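Local coordinates for type III secretion T3S chaperone (Chlamydia trachomatis, PDB 3K29), which is of uncharacterised function but, as a YscO homologue forming a long helical hairpin, probably serves as a chaperone-like component of the type III secretion apparatus, at residues Lys23-Lys26 against Glu27-Leu31; Ala104-Glu107 against Leu108-Glu112. All coordinates share one frame; numbering follows the deposited sequence.

Contact 1. Residues Lys23-Lys26 against Glu27-Leu31; sequences KVVK and EKRRL
With its first torsion at 165°, Val-24 turns CG1 away from its own backbone N and beside its carbonyl carbon, where Lys-28, one helical turn on, runs alongside it. Lys-28 starts the other way, CG beside the backbone N, and the bend at chi2 (-54°) leans the chain toward Val-24, the two running outward together: CG comes to 3.3 Å from Val-24 O and CE to 4.0 Å from Val-24 CG1. Val-25 and Arg-29 repeat the side-by-side pairing one residue further along. An unusual first torsion (-108°) and bends at chi2 and chi3 bring Arg-29 NE to 3.6 Å from Val-25 CG1, the methyl approaching the guanidinium obliquely, while CD rests on Val-25 O. Under these side chains the backbone amides of residues 27 to 30 each bond to the carbonyl four residues earlier; Lys-28 N to Val-24 O, at 2.8 Å, is nearly straight. Within 27-31, Arg-30 grips Glu-27 side-on: its NE lies 3.0 Å from Glu-27 OE1 and its NH2 3.0 Å from Glu-27 OE2. Both oxygens are met on the syn side, and the paired bonds limit rotation of either flat group. The i to i+4 backbone bonds and i to i+3 ion pair are those of a regular alpha-helix; Val-25, with Lys-28 and Arg-29, faces helix 70-160, consistent with the coiled coil predicted for this part of helix 8-66.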
ATOM      1  N   LYS A  23      -2.381  -1.931  -8.070  1.00 21.77           N
ATOM      2  CA  LYS A  23      -1.130  -1.591  -8.683  1.00 22.75           C
ATOM      3  C   LYS A  23      -0.442  -0.485  -7.874  1.00 22.67           C
ATOM      4  O   LYS A  23       0.779  -0.518  -7.686  1.00 22.65           O
ATOM      5  CB  LYS A  23      -1.362  -1.152 -10.132  1.00 22.67           C
ATOM      6  CG  LYS A  23      -0.143  -0.557 -10.817  1.00 25.74           C
ATOM      7  CD  LYS A  23      -0.386  -0.318 -12.311  1.00 29.30           C
ATOM      8  CE  LYS A  23       0.901  -0.522 -13.148  1.00 31.64           C
ATOM      9  NZ  LYS A  23       0.627  -0.481 -14.651  1.00 32.85           N
ATOM     10  N   VAL A  24      -1.211   0.487  -7.385  1.00 22.59           N
ATOM     11  CA  VAL A  24      -0.607   1.549  -6.570  1.00 22.67           C
ATOM     12  C   VAL A  24      -0.021   1.007  -5.238  1.00 22.92           C
ATOM     13  O   VAL A  24       1.103   1.379  -4.900  1.00 24.33           O
ATOM     14  CB  VAL A  24      -1.526   2.781  -6.404  1.00 23.07           C
ATOM     15  CG1 VAL A  24      -1.029   3.702  -5.257  1.00 21.72           C
ATOM     16  CG2 VAL A  24      -1.650   3.561  -7.780  1.00 22.39           C
ATOM     17  N   VAL A  25      -0.745   0.124  -4.533  1.00 22.55           N
ATOM     18  CA  VAL A  25      -0.264  -0.518  -3.292  1.00 22.96           C
ATOM     19  C   VAL A  25       1.069  -1.221  -3.525  1.00 23.26           C
ATOM     20  O   VAL A  25       2.014  -1.036  -2.750  1.00 22.82           O
ATOM     21  CB  VAL A  25      -1.255  -1.546  -2.673  1.00 22.96           C
ATOM     22  CG1 VAL A  25      -0.566  -2.373  -1.578  1.00 22.86           C
ATOM     23  CG2 VAL A  25      -2.444  -0.852  -2.045  1.00 23.38           C
ATOM     24  N   LYS A  26       1.137  -1.982  -4.618  1.00 22.62           N
ATOM     25  CA  LYS A  26       2.335  -2.701  -5.014  1.00 22.55           C
ATOM     26  C   LYS A  26       3.466  -1.740  -5.316  1.00 22.08           C
ATOM     27  O   LYS A  26       4.609  -2.027  -5.009  1.00 21.24           O
ATOM     28  CB  LYS A  26       2.047  -3.583  -6.232  1.00 22.38           C
ATOM     29  CG  LYS A  26       3.274  -3.913  -7.059  1.00 24.98           C
ATOM     30  CD  LYS A  26       3.065  -5.107  -7.975  1.00 26.19           C
ATOM     31  CE  LYS A  26       4.389  -5.480  -8.637  1.00 27.33           C
ATOM     32  NZ  LYS A  26       4.251  -6.621  -9.575  1.00 28.89           N
ATOM     33  N   GLU A  27       3.159  -0.610  -5.938  1.00 21.81           N
ATOM     34  CA  GLU A  27       4.202   0.344  -6.249  1.00 22.61           C
ATOM     35  C   GLU A  27       4.707   0.977  -4.929  1.00 23.20           C
ATOM     36  O   GLU A  27       5.914   1.103  -4.697  1.00 22.68           O
ATOM     37  CB  GLU A  27       3.715   1.384  -7.272  1.00 22.14           C
ATOM     38  CG  GLU A  27       4.733   2.497  -7.611  1.00 24.63           C
ATOM     39  CD  GLU A  27       6.117   2.000  -8.118  1.00 28.53           C
ATOM     40  OE1 GLU A  27       6.352   0.767  -8.260  1.00 30.43           O
ATOM     41  OE2 GLU A  27       6.995   2.862  -8.381  1.00 29.28           O
ATOM     42  N   LYS A  28       3.781   1.298  -4.031  1.00 24.24           N
ATOM     43  CA  LYS A  28       4.192   1.800  -2.716  1.00 23.62           C
ATOM     44  C   LYS A  28       5.007   0.793  -1.903  1.00 23.87           C
ATOM     45  O   LYS A  28       5.938   1.219  -1.213  1.00 23.70           O
ATOM     46  CB  LYS A  28       3.028   2.385  -1.904  1.00 22.95           C
ATOM     47  CG  LYS A  28       2.224   3.473  -2.652  1.00 23.13           C
ATOM     48  CD  LYS A  28       3.057   4.590  -3.166  1.00 21.01           C
ATOM     49  CE  LYS A  28       2.182   5.637  -3.782  1.00 20.67           C
ATOM     50  NZ  LYS A  28       3.023   6.597  -4.540  1.00 20.53           N
ATOM     51  N   ARG A  29       4.689  -0.500  -1.968  1.00 23.64           N
ATOM     52  CA  ARG A  29       5.558  -1.516  -1.351  1.00 25.18           C
ATOM     53  C   ARG A  29       7.000  -1.365  -1.852  1.00 24.93           C
ATOM     54  O   ARG A  29       7.955  -1.324  -1.061  1.00 25.24           O
ATOM     55  CB  ARG A  29       5.107  -2.934  -1.709  1.00 25.72           C
ATOM     56  CG  ARG A  29       4.468  -3.744  -0.592  1.00 28.78           C
ATOM     57  CD  ARG A  29       3.011  -3.336  -0.470  1.00 31.35           C
ATOM     58  NE  ARG A  29       2.087  -4.455  -0.216  1.00 33.38           N
ATOM     59  CZ  ARG A  29       1.775  -4.920   0.990  1.00 33.96           C
ATOM     60  NH1 ARG A  29       2.336  -4.428   2.101  1.00 34.47           N
ATOM     61  NH2 ARG A  29       0.915  -5.910   1.083  1.00 36.78           N
ATOM     62  N   ARG A  30       7.137  -1.287  -3.172  1.00 24.29           N
ATOM     63  CA  ARG A  30       8.429  -1.191  -3.819  1.00 24.81           C
ATOM     64  C   ARG A  30       9.161   0.086  -3.441  1.00 24.36           C
ATOM     65  O   ARG A  30      10.375   0.073  -3.239  1.00 24.68           O
ATOM     66  CB  ARG A  30       8.271  -1.231  -5.332  1.00 24.74           C
ATOM     67  CG  ARG A  30       9.512  -1.694  -6.020  1.00 26.12           C
ATOM     68  CD  ARG A  30       9.455  -1.451  -7.536  1.00 30.64           C
ATOM     69  NE  ARG A  30       9.263  -0.026  -7.825  1.00 32.91           N
ATOM     70  CZ  ARG A  30      10.207   0.917  -7.774  1.00 32.62           C
ATOM     71  NH1 ARG A  30      11.473   0.631  -7.453  1.00 32.47           N
ATOM     72  NH2 ARG A  30       9.874   2.168  -8.067  1.00 31.82           N
ATOM     73  N   LEU A  31       8.434   1.195  -3.374  1.00 23.67           N
ATOM     74  CA  LEU A  31       9.058   2.465  -3.011  1.00 23.61           C
ATOM     75  C   LEU A  31       9.565   2.417  -1.578  1.00 23.77           C
ATOM     76  O   LEU A  31      10.641   2.933  -1.304  1.00 24.16           O
ATOM     77  CB  LEU A  31       8.132   3.653  -3.261  1.00 23.39           C
ATOM     78  CG  LEU A  31       7.835   3.963  -4.735  1.00 21.88           C
ATOM     79  CD1 LEU A  31       6.858   5.124  -4.889  1.00 18.64           C
ATOM     80  CD2 LEU A  31       9.135   4.246  -5.511  1.00 23.30           C
TER

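Contact 2. Residues Ala104-Glu107 against Leu108-Glu112; sequences ASKE and LERAE
Two turns of helix 70-160, the second arm of the long helical hairpin, are stitched together here by backbone bonds and by an i to i+3 salt bridge between Glu-107 and Arg-110. Arg-110 NH1 donates to Glu-107 OE1 at 2.8 Å, but the N-H...O angle is only 140° and the oxygen lies 24° out of the guanidinium plane. OE1 is approached through its anti lone pair, away from OE2, and the carboxylate and guanidinium planes are turned 37° apart. Glu-107 reaches this position by a bend at chi2, whereas Arg-110 lies extended from CG to NE and passes back over the previous turn. On the way its CG comes to 3.2 Å from Lys-106 O, the carbonyl that accepts the Arg-110 backbone amide at 2.9 Å. Lys-106 CB lies over one face of the guanidinium, 3.7 Å from Arg-110 NH1, and Lys-106 CD continues past Arg-110 NH2 at 3.8 Å. Elsewhere on the helix, buried Leu-108 and Ala-111 touch helix 8-66, Leu-108 meeting Leu-32 there. The guanidinium thus combines a single-pronged ionic bond to Glu-107 near its edge with aliphatic packing on a face. Because Arg-110 holds Glu-107 through NH1, with a bent bond, the salt bridge probably restrains Arg-110 less tightly than a two-pronged grip would, and the nearby Lys-106 ammonium may add a modest electrostatic cost.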
ATOM      1  N   ALA A 104       7.584   6.825   3.387  1.00 22.79           N
ATOM      2  CA  ALA A 104       7.203   5.802   2.400  1.00 24.33           C
ATOM      3  C   ALA A 104       6.280   4.773   3.026  1.00 25.21           C
ATOM      4  O   ALA A 104       5.375   4.257   2.363  1.00 25.16           O
ATOM      5  CB  ALA A 104       8.442   5.105   1.788  1.00 22.62           C
ATOM      6  N   SER A 105       6.535   4.493   4.308  1.00 26.12           N
ATOM      7  CA  SER A 105       5.751   3.583   5.119  1.00 26.87           C
ATOM      8  C   SER A 105       4.314   4.114   5.257  1.00 27.15           C
ATOM      9  O   SER A 105       3.343   3.386   5.029  1.00 27.52           O
ATOM     10  CB  SER A 105       6.427   3.477   6.480  1.00 27.05           C
ATOM     11  OG  SER A 105       6.084   2.268   7.089  1.00 31.10           O
ATOM     12  N   LYS A 106       4.182   5.388   5.618  1.00 26.95           N
ATOM     13  CA  LYS A 106       2.887   6.055   5.625  1.00 26.88           C
ATOM     14  C   LYS A 106       2.192   6.092   4.253  1.00 26.17           C
ATOM     15  O   LYS A 106       0.992   5.858   4.152  1.00 24.61           O
ATOM     16  CB  LYS A 106       3.050   7.461   6.160  1.00 26.92           C
ATOM     17  CG  LYS A 106       3.398   7.535   7.629  1.00 27.82           C
ATOM     18  CD  LYS A 106       3.306   8.989   8.056  1.00 30.58           C
ATOM     19  CE  LYS A 106       3.645   9.161   9.498  1.00 33.07           C
ATOM     20  NZ  LYS A 106       2.890  10.345  10.024  1.00 34.97           N
ATOM     21  N   GLU A 107       2.951   6.392   3.199  1.00 26.39           N
ATOM     22  CA  GLU A 107       2.418   6.280   1.826  1.00 26.66           C
ATOM     23  C   GLU A 107       1.839   4.911   1.481  1.00 26.40           C
ATOM     24  O   GLU A 107       0.779   4.841   0.876  1.00 26.18           O
ATOM     25  CB  GLU A 107       3.451   6.718   0.784  1.00 27.76           C
ATOM     26  CG  GLU A 107       3.489   8.193   0.610  1.00 26.97           C
ATOM     27  CD  GLU A 107       2.173   8.717   0.090  1.00 31.93           C
ATOM     28  OE1 GLU A 107       1.421   9.352   0.864  1.00 30.61           O
ATOM     29  OE2 GLU A 107       1.875   8.457  -1.095  1.00 35.17           O
ATOM     30  N   LEU A 108       2.506   3.835   1.884  1.00 25.30           N
ATOM     31  CA  LEU A 108       1.928   2.497   1.780  1.00 25.35           C
ATOM     32  C   LEU A 108       0.624   2.304   2.562  1.00 25.16           C
ATOM     33  O   LEU A 108      -0.320   1.743   2.014  1.00 26.15           O
ATOM     34  CB  LEU A 108       2.926   1.409   2.206  1.00 24.34           C
ATOM     35  CG  LEU A 108       2.474  -0.047   2.183  1.00 25.13           C
ATOM     36  CD1 LEU A 108       1.878  -0.469   0.826  1.00 25.17           C
ATOM     37  CD2 LEU A 108       3.637  -0.962   2.514  1.00 24.64           C
ATOM     38  N   GLU A 109       0.589   2.737   3.823  1.00 24.43           N
ATOM     39  CA  GLU A 109      -0.611   2.624   4.651  0.60 23.99           C
ATOM     40  C   GLU A 109      -1.762   3.352   3.949  1.00 23.74           C
ATOM     41  O   GLU A 109      -2.878   2.836   3.891  1.00 23.88           O
ATOM     42  CB  GLU A 109      -0.362   3.213   6.051  0.60 24.11           C
ATOM     43  CG  GLU A 109       0.761   2.539   6.832  0.60 23.96           C
ATOM     44  CD  GLU A 109       1.116   3.246   8.155  0.60 25.90           C
ATOM     45  OE1 GLU A 109       0.362   4.117   8.632  0.60 26.58           O
ATOM     46  OE2 GLU A 109       2.162   2.917   8.725  0.60 25.80           O
ATOM     47  N   ARG A 110      -1.480   4.548   3.427  1.00 22.56           N
ATOM     48  CA  ARG A 110      -2.474   5.358   2.742  1.00 22.59           C
ATOM     49  C   ARG A 110      -3.010   4.670   1.462  1.00 23.06           C
ATOM     50  O   ARG A 110      -4.208   4.685   1.203  1.00 22.77           O
ATOM     51  CB  ARG A 110      -1.890   6.716   2.399  1.00 22.28           C
ATOM     52  CG  ARG A 110      -1.602   7.593   3.615  1.00 21.84           C
ATOM     53  CD  ARG A 110      -1.060   8.912   3.168  1.00 22.45           C
ATOM     54  NE  ARG A 110      -0.580   9.688   4.295  1.00 21.84           N
ATOM     55  CZ  ARG A 110       0.692  10.024   4.488  1.00 24.84           C
ATOM     56  NH1 ARG A 110       1.626   9.687   3.607  1.00 26.35           N
ATOM     57  NH2 ARG A 110       1.036  10.722   5.566  1.00 23.46           N
ATOM     58  N   ALA A 111      -2.125   4.034   0.706  1.00 23.49           N
ATOM     59  CA  ALA A 111      -2.525   3.321  -0.507  1.00 24.74           C
ATOM     60  C   ALA A 111      -3.424   2.143  -0.212  1.00 25.98           C
ATOM     61  O   ALA A 111      -4.356   1.878  -0.980  1.00 26.05           O
ATOM     62  CB  ALA A 111      -1.300   2.872  -1.328  1.00 24.11           C
ATOM     63  N   GLU A 112      -3.150   1.424   0.883  1.00 26.96           N
ATOM     64  CA  GLU A 112      -3.990   0.297   1.293  1.00 28.08           C
ATOM     65  C   GLU A 112      -5.379   0.717   1.802  1.00 28.00           C
ATOM     66  O   GLU A 112      -6.368   0.017   1.516  1.00 28.01           O
ATOM     67  CB  GLU A 112      -3.274  -0.558   2.343  1.00 29.06           C
ATOM     68  CG  GLU A 112      -1.855  -0.840   1.926  1.00 32.32           C
ATOM     69  CD  GLU A 112      -1.300  -2.061   2.570  1.00 37.91           C
ATOM     70  OE1 GLU A 112      -1.194  -3.088   1.853  1.00 39.64           O
ATOM     71  OE2 GLU A 112      -0.969  -2.002   3.785  1.00 40.51           O
TER

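Contacts 1 and 2 sit on the two successive arms of the hairpin, helix 8-66 and helix 70-160, with centres about 9 Å apart and both close to the middle of the chain. They meet directly. Arg-29 CD of contact 1 packs 3.3 Å from Leu-108 CD1 of contact 2, and Val-25 CG2 lies 3.5 Å from Ala-111 O. Glu-112 reaches across as well: its OE1 is 3.6 Å from Val-25 CG1 and is joined to Arg-29 by a long, weak ion pair. Val-25, Leu-108 and Ala-111 therefore form part of a buried seam between the helices, bordered by charged groups, consistent with intramolecular coiled-coil packing of the two arms.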